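Cell wall binding protein cwp8 (Peptoclostridium difficile, PDB 5J6Q) probably attaches itself to the clostridial cell wall through three CWB2 domains, holding its other domains at the bacterial surface as an S-layer-associated protein. Local coordinates at residues Leu341-Asp345 against Ser346-Glu350; Ala353-Leu356 against Arg357-Ser361; Ala503-Asn507 against Lys508-Gly512; Glu560-Glu563 against Leu564-Asn568. One frame throughout, in Å; residues are numbered along the deposited sequence.

Interaction 1: Leu341-Asp345 against Ser346-Glu350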
# COMPACT_ATOMS: atom_id res chain seq x y z
N LEU A 341 24.08 -14.92 -3.46
CA LEU A 341 25.32 -14.29 -3.09
C LEU A 341 25.83 -14.78 -1.74
O LEU A 341 25.02 -14.98 -0.84
CB LEU A 341 25.03 -12.76 -2.95
CG LEU A 341 24.34 -12.06 -4.17
CD1 LEU A 341 23.87 -10.62 -3.79
CD2 LEU A 341 25.26 -11.98 -5.31
N SER A 342 27.18 -14.86 -1.58
CA SER A 342 27.75 -15.27 -0.32
C SER A 342 28.77 -14.27 0.19
O SER A 342 29.37 -13.55 -0.60
CB SER A 342 28.48 -16.61 -0.48
OG SER A 342 28.70 -17.21 0.78
N LYS A 343 28.94 -14.21 1.51
CA LYS A 343 30.05 -13.43 1.99
C LYS A 343 31.27 -14.37 1.71
O LYS A 343 31.09 -15.56 1.44
CB LYS A 343 29.85 -13.12 3.47
CG LYS A 343 29.38 -11.70 3.74
CD LYS A 343 28.04 -11.67 4.45
CE LYS A 343 27.69 -10.25 4.90
NZ LYS A 343 26.74 -10.29 6.04
N LYS A 344 32.47 -13.86 1.76
CA LYS A 344 33.64 -14.68 1.56
C LYS A 344 33.74 -15.65 2.73
O LYS A 344 33.96 -16.83 2.54
CB LYS A 344 34.93 -13.82 1.52
CG LYS A 344 36.20 -14.68 1.58
CD LYS A 344 37.47 -13.84 1.61
CE LYS A 344 38.69 -14.74 1.68
NZ LYS A 344 39.96 -13.96 1.75
N ASP A 345 33.58 -15.14 3.96
CA ASP A 345 33.71 -16.00 5.14
C ASP A 345 32.42 -16.55 5.70
O ASP A 345 32.46 -17.08 6.80
CB ASP A 345 34.45 -15.24 6.25
CG ASP A 345 35.90 -14.99 5.92
OD1 ASP A 345 36.45 -15.72 5.07
OD2 ASP A 345 36.49 -14.07 6.51
N SER A 346 31.28 -16.43 4.99
CA SER A 346 30.04 -17.04 5.49
C SER A 346 28.88 -16.99 4.49
O SER A 346 28.96 -16.35 3.45
CB SER A 346 29.60 -16.37 6.79
OG SER A 346 29.49 -14.97 6.63
N LEU A 347 27.82 -17.69 4.85
CA LEU A 347 26.62 -17.77 4.06
C LEU A 347 25.53 -17.21 4.94
O LEU A 347 25.22 -17.83 5.96
CB LEU A 347 26.30 -19.23 3.68
CG LEU A 347 25.42 -19.40 2.45
CD1 LEU A 347 26.13 -18.89 1.22
CD2 LEU A 347 25.07 -20.86 2.26
N PRO A 348 24.96 -16.04 4.59
CA PRO A 348 23.90 -15.43 5.42
C PRO A 348 22.71 -16.45 5.47
O PRO A 348 22.59 -17.16 4.48
CB PRO A 348 23.59 -14.12 4.66
CG PRO A 348 24.86 -13.83 3.92
CD PRO A 348 25.27 -15.22 3.42
N SER A 349 21.88 -16.48 6.52
CA SER A 349 20.82 -17.45 6.65
C SER A 349 19.75 -17.30 5.59
O SER A 349 19.13 -18.30 5.23
CB SER A 349 20.17 -17.40 8.04
OG SER A 349 19.49 -16.18 8.31
N GLU A 350 19.53 -16.09 5.11
CA GLU A 350 18.52 -15.81 4.09
C GLU A 350 18.81 -16.52 2.83
O GLU A 350 17.91 -16.99 2.19
CB GLU A 350 18.45 -14.29 3.81
CG GLU A 350 17.77 -13.55 4.94
CD GLU A 350 18.79 -12.95 5.94
OE1 GLU A 350 18.35 -12.11 6.71
OE2 GLU A 350 20.01 -13.33 5.92

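Interaction 2: Ala353-Leu356 against Arg357-Ser361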
# COMPACT_ATOMS: atom_id res chain seq x y z
N ALA A 353 18.60 -20.43 3.47
CA ALA A 353 17.16 -20.72 3.46
C ALA A 353 16.61 -20.72 2.04
O ALA A 353 15.74 -21.55 1.78
CB ALA A 353 16.41 -19.69 4.32
N GLU A 354 17.13 -19.82 1.07
CA GLU A 354 16.56 -19.81 -0.32
C GLU A 354 17.16 -20.99 -1.04
O GLU A 354 16.50 -21.57 -1.91
CB GLU A 354 16.83 -18.47 -1.12
CG GLU A 354 16.36 -18.48 -2.56
CD GLU A 354 14.82 -18.38 -2.70
OE1 GLU A 354 14.38 -18.24 -3.82
OE2 GLU A 354 14.06 -18.48 -1.71
N ILE A 355 18.42 -21.34 -0.74
CA ILE A 355 18.97 -22.59 -1.35
C ILE A 355 18.00 -23.83 -1.10
O ILE A 355 17.66 -24.57 -2.02
CB ILE A 355 20.31 -22.98 -0.72
CG1 ILE A 355 21.32 -21.84 -0.94
CG2 ILE A 355 20.87 -24.39 -1.38
CD1 ILE A 355 21.68 -21.78 -2.36
N LEU A 356 17.56 -23.99 0.13
CA LEU A 356 16.69 -25.13 0.47
C LEU A 356 15.40 -25.08 -0.26
O LEU A 356 14.93 -26.07 -0.81
CB LEU A 356 16.42 -25.13 1.97
CG LEU A 356 17.68 -25.35 2.82
CD1 LEU A 356 17.25 -25.41 4.31
CD2 LEU A 356 18.41 -26.63 2.44
N ARG A 357 14.82 -23.91 -0.32
CA ARG A 357 13.52 -23.70 -0.93
C ARG A 357 13.53 -24.02 -2.38
O ARG A 357 12.60 -24.72 -2.83
CB ARG A 357 13.03 -22.23 -0.77
CG ARG A 357 11.53 -22.11 -1.10
CD ARG A 357 11.04 -20.66 -1.34
NE ARG A 357 11.74 -20.00 -2.46
CZ ARG A 357 11.38 -20.09 -3.73
NH1 ARG A 357 10.32 -20.80 -4.08
NH2 ARG A 357 12.11 -19.47 -4.67
N VAL A 358 14.58 -23.55 -3.14
CA VAL A 358 14.49 -23.79 -4.59
C VAL A 358 14.99 -25.16 -5.00
O VAL A 358 14.52 -25.62 -6.03
CB VAL A 358 15.21 -22.67 -5.41
CG1 VAL A 358 14.61 -21.31 -5.06
CG2 VAL A 358 16.72 -22.66 -5.14
N LEU A 359 15.93 -25.80 -4.23
CA LEU A 359 16.42 -27.16 -4.62
C LEU A 359 15.37 -28.21 -4.24
O LEU A 359 15.18 -29.18 -5.00
CB LEU A 359 17.76 -27.55 -3.94
CG LEU A 359 18.90 -26.61 -4.24
CD1 LEU A 359 20.11 -26.98 -3.40
CD2 LEU A 359 19.18 -26.61 -5.75
N GLY A 360 14.70 -28.01 -3.11
CA GLY A 360 13.65 -28.92 -2.69
C GLY A 360 14.14 -30.29 -2.22
O GLY A 360 15.26 -30.41 -1.77
N SER A 361 13.30 -31.34 -2.40
CA SER A 361 13.62 -32.67 -1.86
C SER A 361 14.62 -33.41 -2.69
O SER A 361 15.39 -34.18 -2.14
CB SER A 361 12.35 -33.52 -1.69
OG SER A 361 11.52 -33.57 -2.85

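Interaction 3: Ala503-Asn507 against Lys508-Gly512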
# COMPACT_ATOMS: atom_id res chain seq x y z
N ALA A 503 21.76 2.53 -23.27
CA ALA A 503 20.85 2.90 -24.37
C ALA A 503 21.22 2.18 -25.67
O ALA A 503 20.29 1.70 -26.35
CB ALA A 503 20.82 4.45 -24.65
N LYS A 504 22.55 2.08 -26.09
CA LYS A 504 22.84 1.31 -27.37
C LYS A 504 22.47 -0.16 -27.34
O LYS A 504 21.99 -0.67 -28.37
CB LYS A 504 24.32 1.47 -27.78
CG LYS A 504 24.55 2.95 -28.16
CD LYS A 504 26.03 3.38 -28.25
CE LYS A 504 26.19 4.40 -29.40
NZ LYS A 504 27.62 4.36 -29.89
N VAL A 505 22.66 -0.89 -26.18
CA VAL A 505 22.25 -2.30 -26.13
C VAL A 505 20.71 -2.39 -26.33
O VAL A 505 20.20 -3.27 -27.09
CB VAL A 505 22.65 -2.83 -24.72
CG1 VAL A 505 22.04 -4.24 -24.42
CG2 VAL A 505 24.15 -2.95 -24.67
N ILE A 506 19.97 -1.50 -25.61
CA ILE A 506 18.52 -1.51 -25.71
C ILE A 506 18.11 -1.19 -27.18
O ILE A 506 17.23 -1.86 -27.74
CB ILE A 506 17.84 -0.52 -24.71
CG1 ILE A 506 17.91 -1.00 -23.22
CG2 ILE A 506 16.37 -0.42 -25.15
CD1 ILE A 506 17.94 0.20 -22.15
N ASN A 507 18.80 -0.20 -27.83
CA ASN A 507 18.37 0.16 -29.21
C ASN A 507 18.61 -1.00 -30.18
O ASN A 507 17.86 -1.21 -31.11
CB ASN A 507 19.15 1.34 -29.68
CG ASN A 507 18.80 1.93 -31.06
OD1 ASN A 507 17.65 2.29 -31.39
ND2 ASN A 507 19.77 2.16 -31.90
N LYS A 508 19.64 -1.73 -29.94
CA LYS A 508 19.97 -2.78 -30.85
C LYS A 508 19.20 -4.07 -30.67
O LYS A 508 18.80 -4.66 -31.66
CB LYS A 508 21.46 -3.12 -30.75
CG LYS A 508 21.81 -4.23 -31.77
CD LYS A 508 23.42 -4.46 -31.86
CE LYS A 508 23.64 -5.66 -32.77
NZ LYS A 508 24.60 -5.34 -33.83
N TYR A 509 18.94 -4.47 -29.46
CA TYR A 509 18.32 -5.75 -29.33
C TYR A 509 16.90 -5.86 -28.86
O TYR A 509 16.45 -7.01 -28.82
CB TYR A 509 19.11 -6.51 -28.28
CG TYR A 509 20.54 -6.79 -28.70
CD1 TYR A 509 21.61 -6.24 -28.01
CD2 TYR A 509 20.82 -7.66 -29.75
CE1 TYR A 509 22.92 -6.55 -28.33
CE2 TYR A 509 22.13 -8.01 -30.07
CZ TYR A 509 23.18 -7.45 -29.36
OH TYR A 509 24.46 -7.82 -29.62
N TYR A 510 16.19 -4.75 -28.51
CA TYR A 510 14.96 -5.02 -27.82
C TYR A 510 13.73 -4.48 -28.43
O TYR A 510 12.73 -4.37 -27.73
CB TYR A 510 15.10 -4.52 -26.36
CG TYR A 510 15.97 -5.47 -25.56
CD1 TYR A 510 17.29 -5.16 -25.28
CD2 TYR A 510 15.45 -6.68 -25.09
CE1 TYR A 510 18.09 -6.05 -24.55
CE2 TYR A 510 16.23 -7.57 -24.38
CZ TYR A 510 17.57 -7.24 -24.11
OH TYR A 510 18.35 -8.12 -23.40
N ALA A 511 13.75 -4.17 -29.76
CA ALA A 511 12.58 -3.70 -30.43
C ALA A 511 11.45 -4.75 -30.13
O ALA A 511 11.72 -5.96 -30.14
CB ALA A 511 12.84 -3.59 -31.96
N GLY A 512 10.23 -4.32 -29.86
CA GLY A 512 9.20 -5.30 -29.59
C GLY A 512 9.14 -5.91 -28.19
O GLY A 512 8.20 -6.67 -27.95

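Interaction 4: Glu560-Glu563 against Leu564-Asn568. With SO4 (sulfate ion), chain G.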
# COMPACT_ATOMS: atom_id res chain seq x y z
N GLU A 560 15.26 8.45 -25.34
CA GLU A 560 15.03 8.31 -26.74
C GLU A 560 14.89 6.84 -27.16
O GLU A 560 13.94 6.57 -27.86
CB GLU A 560 16.12 8.97 -27.51
CG GLU A 560 15.82 10.47 -27.55
CD GLU A 560 17.01 11.34 -28.14
OE1 GLU A 560 17.79 10.85 -28.95
OE2 GLU A 560 17.10 12.49 -27.82
N VAL A 561 15.82 5.89 -26.73
CA VAL A 561 15.68 4.50 -27.10
C VAL A 561 14.51 3.83 -26.46
O VAL A 561 13.88 2.91 -27.12
CB VAL A 561 16.94 3.61 -26.89
CG1 VAL A 561 18.19 4.34 -27.44
CG2 VAL A 561 17.08 3.22 -25.46
N VAL A 562 14.17 4.20 -25.20
CA VAL A 562 13.04 3.56 -24.61
C VAL A 562 11.77 3.96 -25.45
O VAL A 562 10.91 3.13 -25.69
CB VAL A 562 12.98 4.01 -23.11
CG1 VAL A 562 11.60 3.70 -22.53
CG2 VAL A 562 14.09 3.30 -22.27
N GLU A 563 11.66 5.24 -25.79
CA GLU A 563 10.55 5.78 -26.57
C GLU A 563 10.45 5.01 -27.91
O GLU A 563 9.34 4.74 -28.33
CB GLU A 563 10.82 7.28 -26.80
CG GLU A 563 10.05 7.95 -27.89
CD GLU A 563 10.19 9.45 -27.90
OE1 GLU A 563 9.18 10.09 -27.68
OE2 GLU A 563 11.28 9.98 -28.14
N LEU A 564 11.61 4.65 -28.59
CA LEU A 564 11.55 3.91 -29.88
C LEU A 564 11.32 2.44 -29.74
O LEU A 564 10.58 1.84 -30.55
CB LEU A 564 12.88 4.04 -30.64
CG LEU A 564 13.17 5.45 -31.13
CD1 LEU A 564 14.57 5.50 -31.81
CD2 LEU A 564 11.99 5.79 -32.12
N ARG A 565 11.93 1.81 -28.71
CA ARG A 565 11.90 0.36 -28.65
C ARG A 565 10.93 -0.26 -27.74
O ARG A 565 10.68 -1.46 -27.94
CB ARG A 565 13.33 -0.21 -28.22
CG ARG A 565 14.49 0.27 -29.13
CD ARG A 565 14.57 -0.50 -30.44
NE ARG A 565 13.76 0.20 -31.39
CZ ARG A 565 14.17 0.71 -32.54
NH1 ARG A 565 13.31 1.33 -33.33
NH2 ARG A 565 15.45 0.60 -32.90
N LEU A 566 10.37 0.46 -26.76
CA LEU A 566 9.64 -0.37 -25.75
C LEU A 566 8.23 -0.02 -25.59
O LEU A 566 7.62 -0.21 -24.55
CB LEU A 566 10.42 -0.19 -24.38
CG LEU A 566 11.87 -0.59 -24.50
CD1 LEU A 566 12.60 -0.37 -23.07
CD2 LEU A 566 12.10 -2.04 -24.88
N LYS A 567 7.68 0.45 -26.67
CA LYS A 567 6.30 0.85 -26.79
C LYS A 567 5.37 -0.26 -26.54
O LYS A 567 4.22 -0.01 -26.20
CB LYS A 567 6.10 1.44 -28.19
CG LYS A 567 5.57 2.78 -28.18
CD LYS A 567 6.54 3.71 -27.53
CE LYS A 567 5.74 4.86 -27.03
NZ LYS A 567 6.33 6.12 -27.48
N ASN A 568 5.82 -1.49 -26.69
CA ASN A 568 4.99 -2.70 -26.44
C ASN A 568 5.10 -3.16 -24.95
O ASN A 568 4.38 -4.08 -24.60
CB ASN A 568 5.46 -3.84 -27.37
CG ASN A 568 5.30 -3.42 -28.87
OD1 ASN A 568 4.19 -3.08 -29.31
ND2 ASN A 568 6.34 -3.22 -29.65
S SO4 G . 13.85 3.37 -35.78
O1 SO4 G . 13.68 3.75 -37.28
O2 SO4 G . 14.64 4.31 -35.10
O3 SO4 G . 14.53 2.08 -35.74
O4 SO4 G . 12.50 3.27 -35.22

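Interaction 1: Leu341-Asp345 against Ser346-Glu350
S346 and K343 meet where the chain leaves a strand and turns back toward the next helix, a turn gathered round the carbonyl S346 O. S346 O receives the amide K343 N at 2.9 Å, a weak bond whose N-H...O angle is 124°. The hydroxyl S342 OG lies 2.8 Å from the same S346 O, but its one proton also has K343 O within reach, so the geometry leaves its direction unsettled. On the flank of the turn, K343 CB approaches S346 OG to 3.7 Å. Further out, the K343 chain bends at chi2 and crosses P348 obliquely, CD coming 3.9 Å from P348 CG; P348 is the N-cap residue of the helix that follows. On the S342 side, L347 CD1 packs close against S342 OG, at 3.1 Å. The whole turn joins strand 339-342, an edge of its parallel sheet, to helix 349-359. S342 pairs by backbone with V317 and E319, L347 reaches L316 of strand 313-318 and L385 of helix 379-386, while L341 and K343 both rest on F295 of helix 294-305.

Interaction 2: Ala353-Leu356 against Arg357-Ser361
R357, V358, L359 and G360 donate their amides to the carbonyls of A353, E354, I355 and L356, the alpha-helical i to i+4 pattern. The bonds run from 3.0 Å for V358 N to E354 O up to 3.3 Å for R357 N to A353 O. G360 then breaks the helix with a positive phi of 71°, although its amide still closes the last turn on L356 O. One helical face carries charge. E354, bent at chi2, and R357, bent at chi3, run side by side in an i to i+3 salt bridge with two N-H...O bonds. R357 NE meets E354 OE2 at 2.9 Å, almost straight and within the guanidinium plane, on the syn side of the carboxylate though out of the carboxylate's own plane. R357 NH2 adds the second bond, to E354 OE1, an oxygen whose position is less certain. On another face, I355 CG2 and L359 CD1 press together at 3.4 Å, tighter than usual for two carbons. Beyond the helix, R357 NH1 forms a salt bridge with D308 and NH2 bonds to F306 O. With two carboxylates and a carbonyl around it, the guanidinium is probably held against rotation, and its positive charge is probably well balanced.

Interaction 3: Ala503-Asn507 against Lys508-Gly512
V505 O accepts from two successive amides at the end of a helix. In the regular four-residue step, Y509 N donates to V505 O at 2.9 Å. A weak, strongly bent bond joins K508 N to V505 O at 3.3 Å. K508 N thus divides its hydrogen between two carbonyls, because its better bond goes to K504 O at 3.0 Å. One residue further, Y510 N closes the last turn on I506 O, and Y510 is the first residue to leave helical angles. Both tyrosine side chains come near the same carbonyl, with Y509 CD1 3.4 Å from V505 O. Both rings are placed by a chi1 that sets CG anti to the carbonyl carbon, -65° for Y509 and -75° for Y510. V505 CG1 lies near both, crossing the Y509 side chain at a slant, in contact with Y509 CD1 at 4.1 Å. The Y510 ring meets I506 CA at its edge, with Y510 CD1 at 3.9 Å. K508 runs out extended as far as CE, its CG over the centre of one face of the Y509 ring, and its ammonium forms a salt bridge with E491. The Y509 hydroxyl makes a weak bond to E465. Around this helix end, V505 and K508 touch L493 of strand 491-493, the tyrosines pack on R436 of helix 434-438, Y510 and I506 share P546, and A503, I506 and N507 face helix 556-565.

Interaction 4: Glu560-Glu563 against Leu564-Asn568
K567 bends at chi2 (64°) and again at chi4, turning its chain back over the end of the helix until CD lies 3.1 Å from E563 O. Its ammonium ends nearby, K567 NZ reaching E563 O at 3.4 Å in a bond that is only weak. K567 and E563 run alongside each other, yet their charged ends stay apart, so any attraction between them is probably modest. R565 bends twice, at chi2 (-78°) and chi3 (90°), which carries its guanidinium to a sulfate, probably taken up from the crystallisation liquor. R565 NH1 donates to sulfate O3 at 2.8 Å along a fairly straight line, with O3 at the edge of the guanidinium and in its plane. Weak bonds from NH1 to O4 and from NH2 to O3 add to the grip, and L564 CD1 comes within 3.5 Å of sulfate O2. On the buried side, V562 CG2 meets L566 CD1 at 4.0 Å, and both residues touch I591. The backbone closes with R565 N on V561 O at 2.7 Å and then L566 N on V562 O. This is the C-terminal end of the helix in a beta-alpha-beta unit: helix 556-565 links parallel strands 547-549 and 572-575 in the open alpha/beta fold of a CWB2 domain.

How the interactions relate
Interactions 1 and 2 follow each other directly in the sequence, their centres 15 Å apart, and lie at the turn into helix 349-359 and at its C-terminal end. Interactions 3 and 4 come later, at the ends of helices 498-509 and 556-565, which pack together; their centres lie 8 Å apart, and N507 OD1 approaches R565 NH2 at 3.2 Å. The two pairs belong to different CWB2 ranges, their centres about 35 to 39 Å apart. Helices 349-359 and 556-565 hold matching places: each follows an edge strand of a parallel sheet, and the chain then skips one strand to reach the next. The same architecture thus recurs within the probable wall-anchoring part.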